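Local coordinates for APL1 (Anopheles gambiae, PDB 3O6N), which probably helps regulate complement-like immunity in the mosquito, as a leucine-rich repeat protein of the kind that pairs with LRIM1, at residues S199-I205 and I217-P223; L60-D66 and Y87-A92. Residues are numbered along the deposited sequence.

Contact 1: S199-I205 and I217-P223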
loop_
_atom_site.group_PDB
_atom_site.type_symbol
_atom_site.label_atom_id
_atom_site.label_comp_id
_atom_site.label_asym_id
_atom_site.label_seq_id
_atom_site.Cartn_x
_atom_site.Cartn_y
_atom_site.Cartn_z
ATOM N N SER A 199 13.696 -6.493 1.886
ATOM C CA SER A 199 14.249 -6.709 3.217
ATOM C C SER A 199 14.646 -5.398 3.901
ATOM O O SER A 199 14.773 -5.339 5.125
ATOM C CB SER A 199 15.440 -7.667 3.152
ATOM O OG SER A 199 16.435 -7.162 2.283
ATOM N N THR A 200 14.807 -4.345 3.100
ATOM C CA THR A 200 15.197 -3.022 3.589
ATOM C C THR A 200 14.298 -1.928 3.013
ATOM O O THR A 200 13.972 -1.950 1.827
ATOM C CB THR A 200 16.655 -2.696 3.198
ATOM O OG1 THR A 200 17.531 -3.690 3.741
ATOM C CG2 THR A 200 17.056 -1.326 3.719
ATOM N N LEU A 201 13.908 -0.962 3.843
ATOM C CA LEU A 201 13.030 0.107 3.387
ATOM C C LEU A 201 13.668 1.459 3.656
ATOM O O LEU A 201 13.792 1.866 4.808
ATOM C CB LEU A 201 11.667 0.035 4.085
ATOM C CG LEU A 201 10.634 1.078 3.644
ATOM C CD1 LEU A 201 10.295 0.907 2.167
ATOM C CD2 LEU A 201 9.363 0.995 4.497
ATOM N N ALA A 202 14.093 2.136 2.594
ATOM C CA ALA A 202 14.523 3.523 2.709
ATOM C C ALA A 202 13.335 4.406 2.368
ATOM O O ALA A 202 12.772 4.313 1.280
ATOM C CB ALA A 202 15.703 3.816 1.767
ATOM N N ILE A 203 12.937 5.241 3.318
ATOM C CA ILE A 203 11.785 6.116 3.142
ATOM C C ILE A 203 12.241 7.499 2.686
ATOM O O ILE A 203 13.054 8.140 3.355
ATOM C CB ILE A 203 10.974 6.210 4.455
ATOM C CG1 ILE A 203 10.465 4.819 4.852
ATOM C CG2 ILE A 203 9.826 7.200 4.319
ATOM C CD1 ILE A 203 9.661 4.789 6.146
ATOM N N PRO A 204 11.731 7.959 1.531
ATOM C CA PRO A 204 12.126 9.256 0.975
ATOM C C PRO A 204 11.607 10.409 1.823
ATOM O O PRO A 204 10.761 10.208 2.691
ATOM C CB PRO A 204 11.475 9.261 -0.414
ATOM C CG PRO A 204 10.311 8.348 -0.282
ATOM C CD PRO A 204 10.715 7.285 0.704
ATOM N N ILE A 205 12.108 11.609 1.554
ATOM C CA ILE A 205 11.959 12.741 2.463
ATOM C C ILE A 205 10.541 13.283 2.607
ATOM O O ILE A 205 10.189 13.823 3.660
ATOM C CB ILE A 205 12.882 13.914 2.036
ATOM C CG1 ILE A 205 12.871 15.015 3.088
ATOM C CG2 ILE A 205 12.455 14.459 0.677
ATOM C CD1 ILE A 205 13.835 14.783 4.215
ATOM N N ILE A 217 10.702 -6.958 5.487
ATOM C CA ILE A 217 11.491 -5.814 5.918
ATOM C C ILE A 217 11.933 -5.943 7.369
ATOM O O ILE A 217 11.123 -6.228 8.249
ATOM C CB ILE A 217 10.698 -4.510 5.718
ATOM C CG1 ILE A 217 10.451 -4.277 4.220
ATOM C CG2 ILE A 217 11.438 -3.330 6.328
ATOM C CD1 ILE A 217 9.382 -3.241 3.930
ATOM N N ASN A 218 13.225 -5.737 7.614
ATOM C CA ASN A 218 13.752 -5.802 8.973
ATOM C C ASN A 218 14.505 -4.533 9.351
ATOM O O ASN A 218 14.969 -4.388 10.481
ATOM C CB ASN A 218 14.644 -7.037 9.153
ATOM C CG ASN A 218 15.796 -7.076 8.165
ATOM O OD1 ASN A 218 16.375 -6.045 7.824
ATOM N ND2 ASN A 218 16.129 -8.271 7.695
ATOM N N VAL A 219 14.624 -3.620 8.392
ATOM C CA VAL A 219 15.309 -2.355 8.613
ATOM C C VAL A 219 14.591 -1.197 7.928
ATOM O O VAL A 219 14.249 -1.275 6.746
ATOM C CB VAL A 219 16.758 -2.411 8.089
ATOM C CG1 VAL A 219 17.407 -1.037 8.172
ATOM C CG2 VAL A 219 17.561 -3.439 8.869
ATOM N N VAL A 220 14.351 -0.127 8.683
ATOM C CA VAL A 220 13.804 1.107 8.125
ATOM C C VAL A 220 14.831 2.238 8.226
ATOM O O VAL A 220 15.381 2.481 9.301
ATOM C CB VAL A 220 12.503 1.510 8.844
ATOM C CG1 VAL A 220 11.936 2.794 8.244
ATOM C CG2 VAL A 220 11.481 0.379 8.756
ATOM N N ARG A 221 15.094 2.913 7.107
ATOM C CA ARG A 221 16.072 4.004 7.058
ATOM C C ARG A 221 15.508 5.247 6.371
ATOM O O ARG A 221 14.512 5.172 5.654
ATOM C CB ARG A 221 17.334 3.567 6.304
ATOM C CG ARG A 221 18.103 2.425 6.941
ATOM C CD ARG A 221 19.401 2.137 6.191
ATOM N NE ARG A 221 19.181 1.545 4.871
ATOM C CZ ARG A 221 19.322 2.196 3.718
ATOM N NH1 ARG A 221 19.688 3.471 3.709
ATOM N NH2 ARG A 221 19.099 1.568 2.570
ATOM N N GLY A 222 16.161 6.386 6.573
ATOM C CA GLY A 222 15.770 7.607 5.891
ATOM C C GLY A 222 15.770 8.832 6.787
ATOM O O GLY A 222 15.769 8.717 8.010
ATOM N N PRO A 223 15.749 10.022 6.171
ATOM C CA PRO A 223 15.798 11.308 6.873
ATOM C C PRO A 223 14.476 11.656 7.547
ATOM O O PRO A 223 13.438 11.081 7.211
ATOM C CB PRO A 223 16.069 12.300 5.741
ATOM C CG PRO A 223 15.423 11.676 4.553
ATOM C CD PRO A 223 15.646 10.194 4.712
HETATM O O HOH W 1 12.577 8.799 5.943
#
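Four backbone hydrogen bonds zip the two segments together in parallel: N218 N to S199 O (3.0 Å), L201 N to V219 O (2.9 Å), R221 N to L201 O (2.8 Å) and I203 N to R221 O (2.8 Å). L201 and R221 each use both backbone groups, the alternation expected of parallel strands, whose axes here lie 4.7 Å apart and 14° from parallel. The next donor in this series would be the nitrogen of P223, but proline has no N-H; a water instead donates to I203 O and P223 O, at 2.7 Å each, and bridges the fraying ends. G222 suits its place because its backbone angles are strained for other residues and a CB would collide with I203 O. Side chains pack on both sides of the pair. On one, I203 CD1 meets V220 CG1 at 3.7 Å and L201 CB meets I217 CD1 at 4.0 Å, branched aliphatics of which L201, I203 and I217 are buried in the interior. On the other, the R221 guanidinium lies over the small A202, with T200 CG2 3.7 Å from R221 NH2 near the plane of the group. This two-stranded sheet joins successive turns of the leucine-rich repeat solenoid. I217 N is held by the side chain of N236 in the following repeat, while L201 and I203 rest on L210 of strand 209-211, part of the long parallel sheet.

Contact 2: L60-D66 and Y87-A92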
loop_
_atom_site.group_PDB
_atom_site.type_symbol
_atom_site.label_atom_id
_atom_site.label_comp_id
_atom_site.label_asym_id
_atom_site.label_seq_id
_atom_site.Cartn_x
_atom_site.Cartn_y
_atom_site.Cartn_z
ATOM N N LEU A 60 -0.167 -5.306 -30.354
ATOM C CA LEU A 60 -0.460 -3.903 -30.625
ATOM C C LEU A 60 0.293 -3.447 -31.874
ATOM O O LEU A 60 1.522 -3.432 -31.886
ATOM C CB LEU A 60 -0.065 -3.038 -29.428
ATOM C CG LEU A 60 -0.418 -1.552 -29.529
ATOM C CD1 LEU A 60 -1.933 -1.350 -29.501
ATOM C CD2 LEU A 60 0.254 -0.771 -28.416
ATOM N N PRO A 61 -0.446 -3.071 -32.931
ATOM C CA PRO A 61 0.154 -2.722 -34.226
ATOM C C PRO A 61 0.598 -1.266 -34.309
ATOM O O PRO A 61 0.029 -0.407 -33.642
ATOM C CB PRO A 61 -0.997 -2.959 -35.207
ATOM C CG PRO A 61 -2.224 -2.624 -34.406
ATOM C CD PRO A 61 -1.920 -3.025 -32.972
ATOM N N ALA A 62 1.603 -0.999 -35.138
ATOM C CA ALA A 62 2.053 0.365 -35.384
ATOM C C ALA A 62 0.990 1.176 -36.127
ATOM O O ALA A 62 0.971 2.405 -36.060
ATOM C CB ALA A 62 3.355 0.357 -36.173
ATOM N N ALA A 63 0.105 0.475 -36.829
ATOM C CA ALA A 63 -0.904 1.120 -37.664
ATOM C C ALA A 63 -1.812 2.070 -36.888
ATOM O O ALA A 63 -2.304 3.050 -37.442
ATOM C CB ALA A 63 -1.732 0.076 -38.401
ATOM N N LEU A 64 -2.035 1.781 -35.609
ATOM C CA LEU A 64 -2.944 2.591 -34.805
ATOM C C LEU A 64 -2.457 4.029 -34.672
ATOM O O LEU A 64 -3.140 4.962 -35.088
ATOM C CB LEU A 64 -3.149 1.974 -33.417
ATOM C CG LEU A 64 -3.955 2.819 -32.429
ATOM C CD1 LEU A 64 -5.347 3.128 -32.975
ATOM C CD2 LEU A 64 -4.044 2.119 -31.080
ATOM N N LEU A 65 -1.273 4.202 -34.091
ATOM C CA LEU A 65 -0.720 5.535 -33.873
ATOM C C LEU A 65 -0.029 6.103 -35.112
ATOM O O LEU A 65 0.310 7.287 -35.154
ATOM C CB LEU A 65 0.227 5.538 -32.670
ATOM C CG LEU A 65 -0.471 5.237 -31.343
ATOM C CD1 LEU A 65 0.534 5.097 -30.200
ATOM C CD2 LEU A 65 -1.511 6.310 -31.026
ATOM N N ASP A 66 0.183 5.264 -36.119
ATOM C CA ASP A 66 0.663 5.760 -37.404
ATOM C C ASP A 66 -0.438 6.577 -38.075
ATOM O O ASP A 66 -0.159 7.497 -38.842
ATOM C CB ASP A 66 1.102 4.609 -38.310
ATOM C CG ASP A 66 2.499 4.109 -37.984
ATOM O OD1 ASP A 66 3.044 4.499 -36.929
ATOM O OD2 ASP A 66 3.051 3.321 -38.782
ATOM N N TYR A 87 7.733 -0.565 -33.117
ATOM C CA TYR A 87 7.551 0.840 -33.470
ATOM C C TYR A 87 6.137 1.356 -33.220
ATOM O O TYR A 87 5.746 2.394 -33.754
ATOM C CB TYR A 87 7.986 1.077 -34.917
ATOM C CG TYR A 87 9.405 0.617 -35.148
ATOM C CD1 TYR A 87 10.471 1.309 -34.589
ATOM C CD2 TYR A 87 9.677 -0.522 -35.892
ATOM C CE1 TYR A 87 11.773 0.890 -34.778
ATOM C CE2 TYR A 87 10.978 -0.950 -36.088
ATOM C CZ TYR A 87 12.022 -0.239 -35.528
ATOM O OH TYR A 87 13.319 -0.655 -35.717
ATOM N N ALA A 88 5.389 0.642 -32.386
ATOM C CA ALA A 88 4.011 1.012 -32.081
ATOM C C ALA A 88 3.880 2.462 -31.617
ATOM O O ALA A 88 2.906 3.138 -31.949
ATOM C CB ALA A 88 3.418 0.065 -31.036
ATOM N N PHE A 89 4.861 2.940 -30.855
ATOM C CA PHE A 89 4.800 4.294 -30.312
ATOM C C PHE A 89 5.769 5.272 -30.978
ATOM O O PHE A 89 6.217 6.238 -30.355
ATOM C CB PHE A 89 5.009 4.271 -28.793
ATOM C CG PHE A 89 3.890 3.602 -28.042
ATOM C CD1 PHE A 89 2.820 4.341 -27.564
ATOM C CD2 PHE A 89 3.903 2.234 -27.822
ATOM C CE1 PHE A 89 1.784 3.730 -26.875
ATOM C CE2 PHE A 89 2.872 1.614 -27.132
ATOM C CZ PHE A 89 1.812 2.364 -26.658
ATOM N N ALA A 90 6.071 5.028 -32.248
ATOM C CA ALA A 90 6.961 5.904 -33.007
ATOM C C ALA A 90 6.377 7.309 -33.181
ATOM O O ALA A 90 7.089 8.305 -33.047
ATOM C CB ALA A 90 7.281 5.287 -34.366
ATOM N N TYR A 91 5.081 7.382 -33.473
ATOM C CA TYR A 91 4.401 8.663 -33.659
ATOM C C TYR A 91 3.502 9.008 -32.474
ATOM O O TYR A 91 2.387 9.493 -32.658
ATOM C CB TYR A 91 3.557 8.639 -34.937
ATOM C CG TYR A 91 4.357 8.532 -36.217
ATOM C CD1 TYR A 91 4.638 9.660 -36.978
ATOM C CD2 TYR A 91 4.826 7.305 -36.668
ATOM C CE1 TYR A 91 5.367 9.568 -38.150
ATOM C CE2 TYR A 91 5.556 7.203 -37.837
ATOM C CZ TYR A 91 5.822 8.338 -38.575
ATOM O OH TYR A 91 6.548 8.243 -39.741
ATOM N N ALA A 92 3.985 8.765 -31.261
ATOM C CA ALA A 92 3.164 8.966 -30.073
ATOM C C ALA A 92 3.526 10.247 -29.326
ATOM O O ALA A 92 3.225 10.386 -28.143
ATOM C CB ALA A 92 3.281 7.762 -29.148
HETATM O O HOH W 2 0.136 2.192 -32.730
HETATM O O HOH W 3 3.375 5.036 -34.130
HETATM O O HOH W 4 5.702 3.073 -36.454
#
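The deepest projection here is L65, whose CD1 enters a hollow in the bent chain of residues 87-92, 3.5 Å from A88 O, 3.6 Å from F89 CD1 and 4.0 Å from A92 CB. Two type I turns, Y87 to A90 and F89 to A92, curl the chain into that shape. L60 adds a second bump: its CD2 lies 3.8 Å from F89 CE2 and 4.2 Å from A88 CB. Beside these leucines, A62 and A88 come together with CA atoms only 3.9 Å apart, an approach that suits two residues with nothing larger than a methyl. L65 and F89 occupy equivalent places in consecutive 24-residue leucine-rich repeats, so a large apolar side chain of one turn packs against that of the next, both also touching L74. Where backbone groups and D66 face the gap, water fills it. One water accepts from L65 N and donates to P61 O and A88 O; another joins D66 OD1, A88 O and Y91 N, and a third links D66 OD1 to Y87 O. At the outer edge Y91 lies against the helix at L65 and D66, its CB 3.5 Å from L65 O and its ring engaged with R69 in a cation-pi contact.

Overall arrangement
From the N terminus, the chain meets contact 2 first. Residues 67-86, which include strand 73-75 of the long parallel sheet, form the loop it closes, so one turn of the solenoid is fastened to the next near the N-terminal end. The coil then continues through strands 97-99, 121-123, 145-147, 169-171 and 190-192 before contact 1 opens. That contact closes a tighter loop, residues 206-216, around strand 209-211 and close to the middle of the arc. The two are in series, neither nesting nor crossing; the centres of contact 1 and contact 2 lie about 40 Å apart, and the nearest atoms of contact 1 and contact 2 about 28 Å apart. Each joins adjacent repeats away from the long sheet, contact 1 through strands and contact 2 through helix and turns.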